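Local atomic coordinates of cellulase (Bacteroides salanitronis, PDB entry 6WQY), a protein that probably hydrolyses internal beta-1,4-glucosidic bonds of cellulose and related plant polysaccharides, acting through its family 5 glycosyl hydrolase domain as a broad-specificity endoglucanase. Residues Y258-D263 against Q355-F360; S20-L25 against D243-V248; A62-L67 against A111-I116. All blocks are in the same frame, centred on the assembly; numbering follows the deposited sequence.

Contact 1 of 3, residues Y258-D263 against Q355-F360; sequences YTENAD and QSWALF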
loop_
_atom_site.group_PDB
_atom_site.type_symbol
_atom_site.label_atom_id
_atom_site.label_comp_id
_atom_site.label_asym_id
_atom_site.label_seq_id
_atom_site.Cartn_x
_atom_site.Cartn_y
_atom_site.Cartn_z
ATOM N N TYR A 258 7.958 -3.968 17.630
ATOM C CA TYR A 258 6.953 -3.260 18.422
ATOM C C TYR A 258 5.598 -3.220 17.704
ATOM O O TYR A 258 4.554 -3.548 18.289
ATOM C CB TYR A 258 7.428 -1.830 18.753
ATOM C CG TYR A 258 6.315 -1.016 19.382
ATOM C CD1 TYR A 258 5.827 -1.341 20.638
ATOM C CD2 TYR A 258 5.719 0.040 18.708
ATOM C CE1 TYR A 258 4.779 -0.645 21.197
ATOM C CE2 TYR A 258 4.675 0.756 19.270
ATOM C CZ TYR A 258 4.201 0.400 20.514
ATOM O OH TYR A 258 3.149 1.097 21.061
ATOM N N THR A 259 5.587 -2.834 16.431
ATOM C CA THR A 259 4.307 -2.566 15.786
ATOM C C THR A 259 3.499 -3.832 15.548
ATOM O O THR A 259 2.267 -3.766 15.577
ATOM C CB THR A 259 4.500 -1.775 14.492
ATOM O OG1 THR A 259 5.368 -2.515 13.630
ATOM C CG2 THR A 259 5.071 -0.395 14.766
ATOM N N GLU A 260 4.139 -4.977 15.306
ATOM C CA GLU A 260 3.409 -6.226 15.164
ATOM C C GLU A 260 3.460 -7.088 16.426
ATOM O O GLU A 260 2.699 -8.053 16.531
ATOM C CB GLU A 260 3.907 -7.027 13.954
ATOM C CG GLU A 260 3.024 -8.225 13.644
ATOM C CD GLU A 260 3.148 -8.714 12.221
ATOM O OE1 GLU A 260 4.274 -8.756 11.716
ATOM O OE2 GLU A 260 2.112 -9.051 11.610
ATOM N N ASN A 261 4.332 -6.772 17.375
ATOM C CA ASN A 261 4.311 -7.398 18.702
ATOM C C ASN A 261 4.536 -8.909 18.638
ATOM O O ASN A 261 3.891 -9.673 19.358
ATOM C CB ASN A 261 3.007 -7.078 19.441
ATOM C CG ASN A 261 3.070 -7.412 20.922
ATOM O OD1 ASN A 261 4.108 -7.254 21.560
ATOM N ND2 ASN A 261 1.950 -7.879 21.474
ATOM N N ALA A 262 5.476 -9.349 17.798
ATOM C CA ALA A 262 5.635 -10.779 17.533
ATOM C C ALA A 262 5.838 -11.581 18.816
ATOM O O ALA A 262 5.074 -12.508 19.109
ATOM C CB ALA A 262 6.795 -11.013 16.560
ATOM N N ASP A 263 6.875 -11.257 19.583
ATOM C CA ASP A 263 7.223 -12.039 20.766
ATOM C C ASP A 263 6.559 -11.523 22.041
ATOM O O ASP A 263 6.925 -11.965 23.135
ATOM C CB ASP A 263 8.741 -12.102 20.945
ATOM C CG ASP A 263 9.194 -13.378 21.646
ATOM O OD1 ASP A 263 8.479 -14.402 21.554
ATOM O OD2 ASP A 263 10.260 -13.354 22.297
ATOM N N GLN A 355 -2.076 -9.527 18.600
ATOM C CA GLN A 355 -1.529 -9.043 17.338
ATOM C C GLN A 355 -2.646 -8.596 16.409
ATOM O O GLN A 355 -2.619 -8.878 15.203
ATOM C CB GLN A 355 -0.661 -10.106 16.664
ATOM C CG GLN A 355 0.568 -10.512 17.460
ATOM C CD GLN A 355 1.506 -11.393 16.655
ATOM O OE1 GLN A 355 2.505 -10.922 16.108
ATOM N NE2 GLN A 355 1.184 -12.678 16.571
ATOM N N SER A 356 -3.652 -7.910 16.947
ATOM C CA SER A 356 -4.806 -7.505 16.160
ATOM C C SER A 356 -4.612 -6.102 15.596
ATOM O O SER A 356 -4.427 -5.134 16.349
ATOM C CB SER A 356 -6.096 -7.544 16.970
ATOM O OG SER A 356 -7.165 -7.063 16.165
ATOM N N TRP A 357 -4.689 -6.002 14.270
ATOM C CA TRP A 357 -4.660 -4.739 13.559
ATOM C C TRP A 357 -6.052 -4.171 13.329
ATOM O O TRP A 357 -6.183 -3.062 12.815
ATOM C CB TRP A 357 -4.035 -4.936 12.167
ATOM C CG TRP A 357 -2.681 -5.554 12.126
ATOM C CD1 TRP A 357 -2.387 -6.884 12.094
ATOM C CD2 TRP A 357 -1.421 -4.868 12.068
ATOM N NE1 TRP A 357 -1.031 -7.068 12.036
ATOM C CE2 TRP A 357 -0.411 -5.850 12.011
ATOM C CE3 TRP A 357 -1.047 -3.526 12.055
ATOM C CZ2 TRP A 357 0.936 -5.539 11.953
ATOM C CZ3 TRP A 357 0.302 -3.220 11.981
ATOM C CH2 TRP A 357 1.274 -4.222 11.943
ATOM N N ALA A 358 -7.106 -4.911 13.672
ATOM C CA ALA A 358 -8.441 -4.561 13.203
ATOM C C ALA A 358 -8.978 -3.305 13.878
ATOM O O ALA A 358 -8.956 -3.187 15.112
ATOM C CB ALA A 358 -9.397 -5.721 13.497
ATOM N N LEU A 359 -9.521 -2.409 13.073
ATOM C CA LEU A 359 -10.321 -1.279 13.533
ATOM C C LEU A 359 -11.795 -1.460 13.223
ATOM O O LEU A 359 -12.640 -0.967 13.984
ATOM C CB LEU A 359 -9.835 0.023 12.893
ATOM C CG LEU A 359 -8.362 0.362 13.112
ATOM C CD1 LEU A 359 -8.005 1.659 12.374
ATOM C CD2 LEU A 359 -8.002 0.469 14.576
ATOM N N PHE A 360 -12.119 -2.157 12.129
ATOM C CA PHE A 360 -13.491 -2.406 11.730
ATOM C C PHE A 360 -13.680 -3.889 11.436
ATOM O O PHE A 360 -12.765 -4.556 10.927
ATOM C CB PHE A 360 -13.849 -1.686 10.414
ATOM C CG PHE A 360 -13.709 -0.197 10.466
ATOM C CD1 PHE A 360 -12.492 0.399 10.203
ATOM C CD2 PHE A 360 -14.788 0.604 10.763
ATOM C CE1 PHE A 360 -12.349 1.772 10.254
ATOM C CE2 PHE A 360 -14.656 1.981 10.809
ATOM C CZ PHE A 360 -13.431 2.561 10.548
HETATM O O HOH W 1 -0.341 -10.002 12.803
#
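Glu260 reaches across to the indole of Trp357 and meets its six-membered half at the rim. With CG anti to the backbone N (chi1 -171°) and the chain extended beyond, the carboxylate carbon CD comes to lie in the plane of the ring, at its edge. Glu260 OE2 stands 3.7 Å from Trp357 CZ2, and Glu260 CG is 3.8 Å from the same CZ2. The carboxylate is turned 70° against the ring. A single water joins the two polar groups: it donates to Glu260 OE2 at 2.9 Å and accepts from Trp357 NE1 at 3.1 Å, so the indole N-H has a mate although it does not bond to the carboxylate directly. The backbone Thr259 O approaches the same ring obliquely, 3.8 Å from Trp357 CH2. Residues 258-263 comprise the end of the short helix 256-259 and the turn after it, beyond strand 246-251; residues 355-360 lie in the loop after strand 342-346. These are the sixth and eighth strands of the TIM barrel, so the segments meet at the C-terminal ends of the barrel strands, the end that carries the active site in family 5 enzymes. Trp345 of the eighth strand packs edge-to-face with Trp357, and Val313 touches the indole as well. An alanine in place of Trp357 would probably open a gap beside Glu260 and Trp345 and leave the bridging water without its indole donor. The other wing of the contact is more exposed and rests on Gln355, whose extended chain runs past the turn that follows helix 256-259. Its methylene CG lies 3.4 Å from Glu260 O, and the amide end continues toward Ala262. Asn261, with positive phi, turns the chain here, and its ND2 donates to Asn264 OD1 and to the backbone Thr354 O.

Contact 2 of 3, residues S20-L25 against D243-V248; sequences SGETPL and DNRLMV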
loop_
_atom_site.group_PDB
_atom_site.type_symbol
_atom_site.label_atom_id
_atom_site.label_comp_id
_atom_site.label_asym_id
_atom_site.label_seq_id
_atom_site.Cartn_x
_atom_site.Cartn_y
_atom_site.Cartn_z
ATOM N N SER A 20 -5.842 14.207 -7.079
ATOM C CA SER A 20 -5.621 15.400 -7.890
ATOM C C SER A 20 -4.355 16.108 -7.437
ATOM O O SER A 20 -3.831 15.847 -6.355
ATOM C CB SER A 20 -6.807 16.368 -7.795
ATOM O OG SER A 20 -6.944 16.851 -6.472
ATOM N N GLY A 21 -3.878 17.026 -8.280
ATOM C CA GLY A 21 -2.697 17.813 -7.994
ATOM C C GLY A 21 -1.537 17.454 -8.903
ATOM O O GLY A 21 -1.429 16.337 -9.426
ATOM N N GLU A 22 -0.630 18.428 -9.065
ATOM C CA GLU A 22 0.607 18.226 -9.797
ATOM C C GLU A 22 1.815 18.139 -8.885
ATOM O O GLU A 22 2.822 17.538 -9.272
ATOM C CB GLU A 22 0.860 19.369 -10.795
ATOM C CG GLU A 22 -0.236 19.562 -11.811
ATOM C CD GLU A 22 -0.498 18.310 -12.619
ATOM O OE1 GLU A 22 0.444 17.787 -13.288
ATOM O OE2 GLU A 22 -1.646 17.845 -12.580
ATOM N N THR A 23 1.750 18.728 -7.676
ATOM C CA THR A 23 2.875 18.747 -6.758
ATOM C C THR A 23 2.700 17.665 -5.701
ATOM O O THR A 23 1.571 17.269 -5.385
ATOM C CB THR A 23 2.984 20.108 -6.054
ATOM O OG1 THR A 23 1.837 20.293 -5.222
ATOM C CG2 THR A 23 3.095 21.244 -7.067
ATOM N N PRO A 24 3.802 17.174 -5.134
ATOM C CA PRO A 24 3.679 16.123 -4.115
ATOM C C PRO A 24 2.756 16.469 -2.974
ATOM O O PRO A 24 1.986 15.615 -2.533
ATOM C CB PRO A 24 5.127 15.922 -3.650
ATOM C CG PRO A 24 5.927 16.225 -4.872
ATOM C CD PRO A 24 5.209 17.387 -5.527
ATOM N N LEU A 25 2.820 17.689 -2.454
ATOM C CA LEU A 25 2.003 18.029 -1.297
ATOM C C LEU A 25 0.526 18.104 -1.662
ATOM O O LEU A 25 -0.331 17.706 -0.864
ATOM C CB LEU A 25 2.496 19.318 -0.653
ATOM C CG LEU A 25 3.883 19.191 -0.018
ATOM C CD1 LEU A 25 4.374 20.532 0.508
ATOM C CD2 LEU A 25 3.876 18.156 1.099
ATOM N N ASP A 243 3.036 14.086 -17.134
ATOM C CA ASP A 243 3.840 14.436 -15.972
ATOM C C ASP A 243 3.051 14.246 -14.679
ATOM O O ASP A 243 1.825 14.363 -14.643
ATOM C CB ASP A 243 4.355 15.872 -16.061
ATOM C CG ASP A 243 5.324 16.078 -17.222
ATOM O OD1 ASP A 243 5.955 15.096 -17.658
ATOM O OD2 ASP A 243 5.450 17.230 -17.685
ATOM N N ASN A 244 3.780 13.970 -13.604
ATOM C CA ASN A 244 3.240 14.040 -12.243
ATOM C C ASN A 244 2.117 13.049 -11.977
ATOM O O ASN A 244 1.207 13.350 -11.196
ATOM C CB ASN A 244 2.761 15.463 -11.925
ATOM C CG ASN A 244 3.797 16.482 -12.224
ATOM O OD1 ASN A 244 4.961 16.267 -11.885
ATOM N ND2 ASN A 244 3.411 17.573 -12.879
ATOM N N ARG A 245 2.189 11.861 -12.576
ATOM C CA ARG A 245 1.168 10.847 -12.355
ATOM C C ARG A 245 1.758 9.532 -11.873
ATOM O O ARG A 245 1.052 8.514 -11.887
ATOM C CB ARG A 245 0.306 10.622 -13.598
ATOM C CG ARG A 245 -0.570 11.814 -13.980
ATOM C CD ARG A 245 -1.662 12.065 -12.961
ATOM N NE ARG A 245 -2.483 13.218 -13.306
ATOM C CZ ARG A 245 -2.173 14.474 -12.998
ATOM N NH1 ARG A 245 -1.049 14.754 -12.334
ATOM N NH2 ARG A 245 -2.981 15.464 -13.352
ATOM N N LEU A 246 3.016 9.521 -11.437
ATOM C CA LEU A 246 3.643 8.350 -10.844
ATOM C C LEU A 246 4.039 8.675 -9.414
ATOM O O LEU A 246 4.719 9.676 -9.161
ATOM C CB LEU A 246 4.881 7.905 -11.616
ATOM C CG LEU A 246 4.652 7.537 -13.071
ATOM C CD1 LEU A 246 5.970 7.085 -13.689
ATOM C CD2 LEU A 246 3.576 6.487 -13.260
ATOM N N MET A 247 3.627 7.813 -8.482
ATOM C CA MET A 247 3.871 8.007 -7.057
ATOM C C MET A 247 4.707 6.851 -6.526
ATOM O O MET A 247 4.404 5.688 -6.818
ATOM C CB MET A 247 2.546 8.078 -6.272
ATOM C CG MET A 247 1.496 8.997 -6.884
ATOM S SD MET A 247 0.005 9.172 -5.915
ATOM C CE MET A 247 -0.655 7.513 -6.011
ATOM N N VAL A 248 5.749 7.162 -5.764
ATOM C CA VAL A 248 6.610 6.135 -5.181
ATOM C C VAL A 248 5.928 5.546 -3.956
ATOM O O VAL A 248 5.571 6.267 -3.020
ATOM C CB VAL A 248 7.969 6.725 -4.796
ATOM C CG1 VAL A 248 8.906 5.648 -4.278
ATOM C CG2 VAL A 248 8.597 7.460 -5.983
HETATM O O HOH W 2 -0.119 16.073 -15.518
#
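Glu22 OE2 is gripped by two nitrogens of Arg245, which approaches end-on and gives both bonds to this one oxygen. The salt bridge from NH2 to OE2 is 2.8 Å long and uses the syn lone pair; NH1 reaches OE2 at 3.2 Å, from above the carboxylate plane. Both bonds lie close to the guanidinium plane, although that plane is turned 52° from the carboxylate. Arg245 NH1 also donates to Asn244 O at 2.9 Å, a second hold that would resist rotation of the guanidinium. The other carboxylate oxygen, Glu22 OE1, is met on its anti side by Asn244 ND2 at 3.0 Å, in a nearly straight bond (169°). A water donates to Glu22 OE1 and to Asp243 O; it lies over one face of the Arg245 guanidinium, offset toward the rim. Glu22 bends at chi2 (-57°), and its carboxylate lies between Asn244 and Arg245. This surface cluster ties the turn ahead of helix 24-31, where Thr23 is the N-cap, to the loop entering barrel strand 246-251. Tyr218 donates to Gly21 O beside it, and Met247 of the strand packs on Ile27 and Leu31 of the helix.

Contact 3 of 3, residues A62-L67 against A111-I116; sequences ALFDAL and AGLNAI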
loop_
_atom_site.group_PDB
_atom_site.type_symbol
_atom_site.label_atom_id
_atom_site.label_comp_id
_atom_site.label_asym_id
_atom_site.label_seq_id
_atom_site.Cartn_x
_atom_site.Cartn_y
_atom_site.Cartn_z
ATOM N N ALA A 62 -21.380 -1.641 3.262
ATOM C CA ALA A 62 -21.512 -1.135 4.620
ATOM C C ALA A 62 -20.155 -0.804 5.227
ATOM O O ALA A 62 -20.017 0.180 5.961
ATOM C CB ALA A 62 -22.263 -2.132 5.500
ATOM N N LEU A 63 -19.136 -1.616 4.949
ATOM C CA LEU A 63 -17.793 -1.306 5.435
ATOM C C LEU A 63 -17.310 0.024 4.873
ATOM O O LEU A 63 -16.803 0.875 5.606
ATOM C CB LEU A 63 -16.808 -2.416 5.061
ATOM C CG LEU A 63 -15.338 -2.047 5.291
ATOM C CD1 LEU A 63 -15.013 -1.859 6.772
ATOM C CD2 LEU A 63 -14.430 -3.058 4.633
ATOM N N PHE A 64 -17.425 0.207 3.561
ATOM C CA PHE A 64 -16.897 1.416 2.934
ATOM C C PHE A 64 -17.658 2.651 3.373
ATOM O O PHE A 64 -17.055 3.711 3.570
ATOM C CB PHE A 64 -16.828 1.219 1.421
ATOM C CG PHE A 64 -15.686 0.333 1.013
ATOM C CD1 PHE A 64 -15.777 -1.043 1.107
ATOM C CD2 PHE A 64 -14.497 0.887 0.573
ATOM C CE1 PHE A 64 -14.699 -1.844 0.766
ATOM C CE2 PHE A 64 -13.431 0.104 0.214
ATOM C CZ PHE A 64 -13.527 -1.265 0.315
ATOM N N ASP A 65 -18.969 2.528 3.580
ATOM C CA ASP A 65 -19.726 3.639 4.131
ATOM C C ASP A 65 -19.205 4.005 5.513
ATOM O O ASP A 65 -19.086 5.188 5.857
ATOM C CB ASP A 65 -21.199 3.253 4.228
ATOM C CG ASP A 65 -21.892 3.144 2.886
ATOM O OD1 ASP A 65 -21.331 3.543 1.850
ATOM O OD2 ASP A 65 -23.046 2.654 2.875
ATOM N N ALA A 66 -18.883 2.987 6.321
ATOM C CA ALA A 66 -18.357 3.225 7.656
ATOM C C ALA A 66 -16.987 3.888 7.598
ATOM O O ALA A 66 -16.695 4.776 8.410
ATOM C CB ALA A 66 -18.300 1.916 8.445
ATOM N N LEU A 67 -16.130 3.477 6.658
ATOM C CA LEU A 67 -14.814 4.107 6.532
ATOM C C LEU A 67 -14.956 5.592 6.213
ATOM O O LEU A 67 -14.260 6.437 6.785
ATOM C CB LEU A 67 -14.015 3.415 5.433
ATOM C CG LEU A 67 -13.610 1.975 5.729
ATOM C CD1 LEU A 67 -13.056 1.310 4.491
ATOM C CD2 LEU A 67 -12.597 1.905 6.852
ATOM N N ALA A 111 -18.954 5.332 -1.806
ATOM C CA ALA A 111 -18.744 5.993 -0.527
ATOM C C ALA A 111 -17.921 7.262 -0.624
ATOM O O ALA A 111 -17.682 7.897 0.412
ATOM C CB ALA A 111 -18.107 5.017 0.462
ATOM N N GLY A 112 -17.491 7.660 -1.817
ATOM C CA GLY A 112 -16.739 8.889 -1.958
ATOM C C GLY A 112 -15.297 8.780 -1.533
ATOM O O GLY A 112 -14.707 9.777 -1.106
ATOM N N LEU A 113 -14.713 7.595 -1.632
ATOM C CA LEU A 113 -13.331 7.343 -1.265
ATOM C C LEU A 113 -12.479 7.170 -2.513
ATOM O O LEU A 113 -12.954 6.695 -3.552
ATOM C CB LEU A 113 -13.254 6.072 -0.419
ATOM C CG LEU A 113 -14.031 6.111 0.895
ATOM C CD1 LEU A 113 -14.275 4.719 1.433
ATOM C CD2 LEU A 113 -13.278 6.951 1.918
ATOM N N ASN A 114 -11.202 7.534 -2.407
ATOM C CA ASN A 114 -10.235 7.102 -3.404
ATOM C C ASN A 114 -9.913 5.626 -3.162
ATOM O O ASN A 114 -10.128 5.111 -2.062
ATOM C CB ASN A 114 -8.947 7.905 -3.320
ATOM C CG ASN A 114 -9.170 9.384 -3.466
ATOM O OD1 ASN A 114 -9.870 9.845 -4.365
ATOM N ND2 ASN A 114 -8.548 10.145 -2.573
ATOM N N ALA A 115 -9.392 4.944 -4.180
ATOM C CA ALA A 115 -9.103 3.519 -4.090
ATOM C C ALA A 115 -7.811 3.194 -4.811
ATOM O O ALA A 115 -7.548 3.742 -5.885
ATOM C CB ALA A 115 -10.241 2.698 -4.705
ATOM N N ILE A 116 -7.033 2.271 -4.245
ATOM C CA ILE A 116 -5.841 1.733 -4.894
ATOM C C ILE A 116 -6.058 0.234 -5.051
ATOM O O ILE A 116 -6.439 -0.422 -4.082
ATOM C CB ILE A 116 -4.574 1.965 -4.048
ATOM C CG1 ILE A 116 -4.368 3.448 -3.727
ATOM C CG2 ILE A 116 -3.352 1.381 -4.765
ATOM C CD1 ILE A 116 -3.180 3.714 -2.820
#
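Leu113 pushes its CD1 methyl into the inward-facing side of helix 61-70, and here the packing is close. That one methyl touches three parts of the helix: it lies 3.6 Å from the backbone Phe64 O, 3.9 Å from Phe64 CD2 and 4.2 Å from Leu67 CB. Leu113 points toward the helix, and with CD1 anti to CA (chi2 162°) that methyl is the branch that reaches it. It meets the phenyl ring at the edge, near the ring plane, while Leu67 CD1 sits over one face, offset toward the rim. Ala111 CB, also directed at the helix, shares the tight part: it packs 3.5 Å from the same Phe64 O and 4.1 Å from Phe64 CB. Val75 of strand 74-77 touches Phe64, Leu67 and Leu113 alike, extending this apolar patch to the barrel wall. Helix 61-70, strand 74-77, helix 95-110 and strand 114-118 are successive alpha and beta units of the TIM barrel; the contact fastens the earlier helix to the turn through which the next one passes into its strand. That turn is a Schellman motif, with Gly112 at positive phi ending helix 95-110. Toward solvent the contact thins to partly exposed Asp65, whose CB points away from the turn. It touches with OD1 alone, which comes within 3.8 Å of Ala111 CB without gaining a polar mate across the contact; this oxygen accepts instead from Gln61 NE2, one helical turn earlier.

All three contacts belong to one eight-stranded barrel. Contacts 1 and 2 lie on opposite sides of the chain's centre, their own centres 32 Å apart. Contact 2 joins the turn before helix 24-31 to the approach of the sixth strand, 246-251, which leads on to helix 256-259; contact 1 joins that helix and its turn to the loop after the eighth strand. Contact 3, at the third strand, is 23 Å from contact 1 and 22 Å from contact 2 between centres. Along the chain it is nested inside the loop that contact 2 closes, and contact 1 follows both. Phe360 CE1 of contact 1 meets Leu67 CD2 of contact 3 at 3.4 Å, joining late and early parts of the barrel.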